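Local coordinates for monosaccharide ABC transporter substrate-binding protein, CUT2 family (Acidothermus cellulolyticus, PDB 4RU1), which binds myo-inositol between its two lobes and probably serves as the solute-binding component of an ABC-type carbohydrate importer, at residues Ala75-Ile80 with Ala100-Val105. Residues are numbered along the deposited sequence; the frame is centred on the assembly and turned at random. Where two conformers were deposited one is given.
Sequences AKVDGI and AGIPVV
The carbonyl oxygen of I80 is gripped by two groups of the neighbouring strand: V105 N donates a hydrogen bond of 2.9 Å to I80 O, nearly straight at 169°, and the CA-H of V104 makes a weaker C-H...O approach to the same atom. Two residues before V105, P103 O accepts a hydrogen bond of 3.0 Å from I80 N, so I80 spends both its backbone polar groups on the two residues flanking V104, the regular pattern of a parallel beta bridge. The bridge pairs strands 79-82 and 104-107, with helix 87-99 as the crossover of a beta-alpha-beta unit in the Rossmann-like lobe of a periplasmic binding protein. P103 O is also approached by the CA-H of G79, a weak, bent contact of 3.3 Å from G79 CA. Both segments emerge from helices through Schellman motifs, at K76 and G101, before turning into the sheet.

Ahead of the bridge the contact is mainly apolar. I102 extends its CG2 methyl, anti to its own backbone N (CG1 at chi1 -59°), over G79 CA and against I80 CG1, 3.9 Å from I102 CG2; the two isoleucines lie obliquely to one another. V77 CG2 comes up to the same methyl more loosely. I80 and V104 share a sheet face, and I80 also packs on A72 and V73 of helix 62-74, which shields this side. P103 instead leans on L264 and Y267 of helix 253-270. The CB of D78 points away from the contact, and D78 OD2 accepts a hydrogen bond from T22 N on strand 21-27, the neighbour beyond 79-82. The carbonyl oxygen of D78, by contrast, lies against the P103 ring, with D78 O 3.2 Å from P103 CD and equally near CG.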
ATOM      1  N   ALA A  75     -22.405 -10.536 -11.033  1.00 16.95           N
ATOM      2  CA  ALA A  75     -21.769 -11.460 -11.952  1.00 16.13           C
ATOM      3  C   ALA A  75     -21.530 -12.905 -11.403  1.00 18.34           C
ATOM      4  O   ALA A  75     -21.069 -13.763 -12.139  1.00 22.60           O
ATOM      5  CB  ALA A  75     -20.481 -10.895 -12.440  1.00 20.74           C
ATOM      6  N   LYS A  76     -21.780 -13.056 -10.101  1.00 18.57           N
ATOM      7  CA  LYS A  76     -21.745 -14.323  -9.397  1.00 21.21           C
ATOM      8  C   LYS A  76     -20.337 -14.899  -9.418  1.00 19.17           C
ATOM      9  O   LYS A  76     -20.147 -16.108  -9.655  1.00 20.48           O
ATOM     10  CB  LYS A  76     -22.781 -15.286  -9.976  1.00 21.13           C
ATOM     11  CG  LYS A  76     -24.163 -14.843  -9.568  1.00 25.37           C
ATOM     12  CD  LYS A  76     -25.210 -15.557 -10.411  1.00 36.44           C
ATOM     13  CE  LYS A  76     -26.584 -15.366  -9.812  1.00 55.91           C
ATOM     14  NZ  LYS A  76     -26.622 -15.869  -8.411  1.00 45.10           N
ATOM     15  N   VAL A  77     -19.319 -14.031  -9.203  1.00 17.13           N
ATOM     16  CA  VAL A  77     -17.938 -14.502  -9.083  1.00 18.95           C
ATOM     17  C   VAL A  77     -17.835 -15.521  -7.916  1.00 15.17           C
ATOM     18  O   VAL A  77     -18.649 -15.531  -6.962  1.00 17.43           O
ATOM     19  CB  VAL A  77     -16.872 -13.329  -8.911  1.00 16.86           C
ATOM     20  CG1 VAL A  77     -16.966 -12.367 -10.115  1.00 19.56           C
ATOM     21  CG2 VAL A  77     -17.085 -12.586  -7.610  1.00 20.24           C
ATOM     22  N   ASP A  78     -16.778 -16.316  -7.954  1.00 16.32           N
ATOM     23  CA  ASP A  78     -16.529 -17.290  -6.876  1.00 16.11           C
ATOM     24  C   ASP A  78     -15.939 -16.679  -5.600  1.00 16.48           C
ATOM     25  O   ASP A  78     -16.029 -17.301  -4.528  1.00 16.09           O
ATOM     26  CB  ASP A  78     -15.658 -18.428  -7.361  1.00 16.88           C
ATOM     27  CG  ASP A  78     -16.316 -19.166  -8.502  1.00 19.59           C
ATOM     28  OD1 ASP A  78     -17.357 -19.750  -8.259  1.00 21.41           O
ATOM     29  OD2 ASP A  78     -15.860 -19.079  -9.689  1.00 19.01           O
ATOM     30  N   GLY A  79     -15.278 -15.506  -5.725  1.00 12.99           N
ATOM     31  CA  GLY A  79     -14.735 -14.788  -4.596  1.00 15.13           C
ATOM     32  C   GLY A  79     -14.338 -13.413  -5.045  1.00 12.34           C
ATOM     33  O   GLY A  79     -14.121 -13.155  -6.211  1.00 15.82           O
ATOM     34  N   ILE A  80     -14.207 -12.588  -4.030  1.00 14.15           N
ATOM     35  CA  ILE A  80     -13.844 -11.216  -4.141  1.00 14.95           C
ATOM     36  C   ILE A  80     -12.650 -10.937  -3.233  1.00 12.85           C
ATOM     37  O   ILE A  80     -12.641 -11.272  -2.071  1.00 15.15           O
ATOM     38  CB  ILE A  80     -14.996 -10.274  -3.778  1.00 15.53           C
ATOM     39  CG1 ILE A  80     -16.188 -10.415  -4.804  1.00 14.81           C
ATOM     40  CG2 ILE A  80     -14.495  -8.805  -3.677  1.00 15.96           C
ATOM     41  CD1 ILE A  80     -17.453  -9.718  -4.397  1.00 18.55           C
ATOM     42  N   ALA A 100     -24.773 -12.216   0.057  1.00 21.83           N
ATOM     43  CA  ALA A 100     -25.053 -12.971  -1.142  1.00 27.46           C
ATOM     44  C   ALA A 100     -24.274 -14.308  -1.257  1.00 23.33           C
ATOM     45  O   ALA A 100     -24.344 -14.968  -2.293  1.00 25.49           O
ATOM     46  CB  ALA A 100     -24.850 -12.099  -2.385  1.00 22.42           C
ATOM     47  N   GLY A 101     -23.513 -14.696  -0.227  1.00 21.63           N
ATOM     48  CA  GLY A 101     -22.803 -15.983  -0.248  1.00 23.17           C
ATOM     49  C   GLY A 101     -21.451 -16.017  -0.948  1.00 19.19           C
ATOM     50  O   GLY A 101     -20.947 -17.114  -1.255  1.00 20.57           O
ATOM     51  N   ILE A 102     -20.941 -14.851  -1.343  1.00 17.95           N
ATOM     52  CA  ILE A 102     -19.640 -14.805  -2.006  1.00 16.85           C
ATOM     53  C   ILE A 102     -18.568 -14.551  -0.987  1.00 16.27           C
ATOM     54  O   ILE A 102     -18.693 -13.635  -0.220  1.00 19.54           O
ATOM     55  CB  ILE A 102     -19.584 -13.709  -3.102  1.00 20.49           C
ATOM     56  CG1 ILE A 102     -20.690 -13.990  -4.150  1.00 22.97           C
ATOM     57  CG2 ILE A 102     -18.199 -13.601  -3.683  1.00 19.47           C
ATOM     58  CD1 ILE A 102     -20.940 -12.836  -5.096  1.00 20.30           C
ATOM     59  N   PRO A 103     -17.540 -15.435  -0.905  1.00 17.70           N
ATOM     60  CA  PRO A 103     -16.479 -15.205   0.084  1.00 14.64           C
ATOM     61  C   PRO A 103     -15.621 -14.002  -0.286  1.00 17.04           C
ATOM     62  O   PRO A 103     -15.288 -13.813  -1.492  1.00 15.91           O
ATOM     63  CB  PRO A 103     -15.664 -16.467  -0.006  1.00 15.71           C
ATOM     64  CG  PRO A 103     -15.821 -16.962  -1.362  1.00 18.15           C
ATOM     65  CD  PRO A 103     -17.278 -16.657  -1.674  1.00 20.14           C
ATOM     66  N   VAL A 104     -15.306 -13.188   0.714  0.50 14.93           N
ATOM     67  CA  VAL A 104     -14.445 -12.032   0.474  0.50 20.26           C
ATOM     68  C   VAL A 104     -13.210 -12.064   1.363  0.50 14.75           C
ATOM     69  O   VAL A 104     -13.237 -12.500   2.535  0.50 16.77           O
ATOM     70  CB  VAL A 104     -15.180 -10.710   0.670  0.50 14.31           C
ATOM     71  CG1 VAL A 104     -15.637 -10.646   2.091  0.50 27.05           C
ATOM     72  CG2 VAL A 104     -14.285  -9.542   0.337  0.50 16.10           C
ATOM     73  N   VAL A 105     -12.129 -11.650   0.742  1.00 13.53           N
ATOM     74  CA  VAL A 105     -10.848 -11.405   1.400  1.00 14.66           C
ATOM     75  C   VAL A 105     -10.506  -9.959   1.173  1.00 18.64           C
ATOM     76  O   VAL A 105     -10.719  -9.456   0.074  1.00 16.99           O
ATOM     77  CB  VAL A 105      -9.765 -12.366   0.943  1.00 17.36           C
ATOM     78  CG1 VAL A 105      -8.365 -11.997   1.478  1.00 20.63           C
ATOM     79  CG2 VAL A 105     -10.127 -13.783   1.431  1.00 15.78           C
TER